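Local coordinates for protein aminotransferase, class III (Thermomicrobium roseum, PDB 6IO1) that probably catalyses amino-group transfer as a thermostable, (S)-enantioselective omega-transaminase that relies on pyridoxal 5'-phosphate, at residues Asn125-Ala128 and Ile129-Arg133. Residues are numbered along the deposited sequence; the frame is centred on the assembly and turned at random.
Sequences NETA and IKIAR
Glu126 and Lys130 meet one turn apart on helix 121-138, most closely where carboxylate OE1 of Glu126 rests 3.3 Å from CD of Lys130; their charged atoms do not touch, Glu126 OE1 and Lys130 NZ staying 4.8 Å apart. The lysine chain bends at chi3, which turns its ammonium away to His320 ND1; NZ also donates to Ile157 O and makes a cation-pi contact with Phe174, both of the second subunit. Glu126 OE2 accepts instead from Gly160 N, at helix 159-164. Four i to i+4 bonds join the backbone here: Ile129 N to Asn125 O (2.9 Å), Lys130 N to Glu126 O (2.9 Å, the straightest at 168°), Ile131 N to Thr127 O (2.8 Å, more bent at 151°) and Ala132 N to Ala128 O (2.9 Å). CG2 of Thr127 lies alongside CD1 of Ile131, 3.7 Å away; chi1 of -61° sets the threonine OG1 beside its backbone N, where it meets Glu123 O, the carbonyl one turn back, and also His320 NE2. At the cofactor end, Asn125 touches the bound pyridoxamine phosphate; its ND2 donates to His155 O and Asp260 OD2, and OD1 pairs with Thr286 OG1. With an alanine at Glu126, the carboxylate against CG and CD of Lys130 is gone and Gly160 N is likely to lose its acceptor. Asn125, Glu126 OE2 and Lys130 thus bond off this buried helix, tying the cofactor pocket to the dimer interface, while Thr127 OG1 also holds a carbonyl of its own helix.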
# COMPACT_ATOMS: atom_id res chain seq x y z
N ASN B 125 0.65 -9.02 -2.16
CA ASN B 125 1.67 -10.02 -2.45
C ASN B 125 2.73 -10.07 -1.35
O ASN B 125 3.21 -11.16 -1.00
CB ASN B 125 2.30 -9.74 -3.81
CG ASN B 125 1.39 -10.15 -4.96
OD1 ASN B 125 0.59 -11.08 -4.82
ND2 ASN B 125 1.50 -9.46 -6.08
N GLU B 126 3.11 -8.92 -0.80
CA GLU B 126 4.03 -8.92 0.33
C GLU B 126 3.42 -9.65 1.52
O GLU B 126 4.10 -10.45 2.18
CB GLU B 126 4.40 -7.49 0.73
CG GLU B 126 5.13 -7.37 2.06
CD GLU B 126 6.60 -7.74 1.96
OE1 GLU B 126 7.31 -7.62 2.98
OE2 GLU B 126 7.05 -8.14 0.86
N THR B 127 2.14 -9.41 1.79
CA THR B 127 1.46 -10.10 2.87
C THR B 127 1.44 -11.60 2.64
O THR B 127 1.68 -12.38 3.57
CB THR B 127 0.03 -9.56 3.02
OG1 THR B 127 0.08 -8.16 3.34
CG2 THR B 127 -0.71 -10.30 4.13
N ALA B 128 1.17 -12.03 1.41
CA ALA B 128 1.13 -13.46 1.10
C ALA B 128 2.49 -14.11 1.28
O ALA B 128 2.60 -15.21 1.83
CB ALA B 128 0.61 -13.67 -0.32
N ILE B 129 3.55 -13.45 0.80
CA ILE B 129 4.90 -14.01 0.94
C ILE B 129 5.26 -14.13 2.42
O ILE B 129 5.77 -15.17 2.87
CB ILE B 129 5.92 -13.14 0.18
CG1 ILE B 129 5.70 -13.27 -1.33
CG2 ILE B 129 7.34 -13.51 0.56
CD1 ILE B 129 6.46 -12.24 -2.14
N LYS B 130 5.00 -13.07 3.19
CA LYS B 130 5.30 -13.11 4.62
C LYS B 130 4.47 -14.18 5.33
O LYS B 130 4.96 -14.84 6.24
CB LYS B 130 5.06 -11.73 5.24
CG LYS B 130 6.01 -10.66 4.72
CD LYS B 130 5.77 -9.32 5.40
CE LYS B 130 6.28 -9.33 6.83
NZ LYS B 130 5.92 -8.08 7.56
N ILE B 131 3.21 -14.35 4.92
CA ILE B 131 2.36 -15.36 5.53
C ILE B 131 2.89 -16.76 5.24
O ILE B 131 2.89 -17.63 6.12
CB ILE B 131 0.90 -15.20 5.06
CG1 ILE B 131 0.23 -14.04 5.80
CG2 ILE B 131 0.11 -16.48 5.28
CD1 ILE B 131 -1.19 -13.78 5.38
N ALA B 132 3.34 -17.01 4.01
CA ALA B 132 3.89 -18.32 3.68
C ALA B 132 5.13 -18.62 4.51
O ALA B 132 5.27 -19.70 5.10
CB ALA B 132 4.21 -18.40 2.18
N ARG B 133 6.05 -17.64 4.58
CA ARG B 133 7.27 -17.85 5.36
C ARG B 133 6.96 -18.03 6.84
O ARG B 133 7.54 -18.90 7.50
CB ARG B 133 8.23 -16.69 5.13
CG ARG B 133 8.81 -16.68 3.72
CD ARG B 133 9.57 -15.40 3.40
NE ARG B 133 10.46 -15.59 2.26
CZ ARG B 133 11.08 -14.61 1.62
NH1 ARG B 133 10.91 -13.35 2.00
NH2 ARG B 133 11.88 -14.88 0.59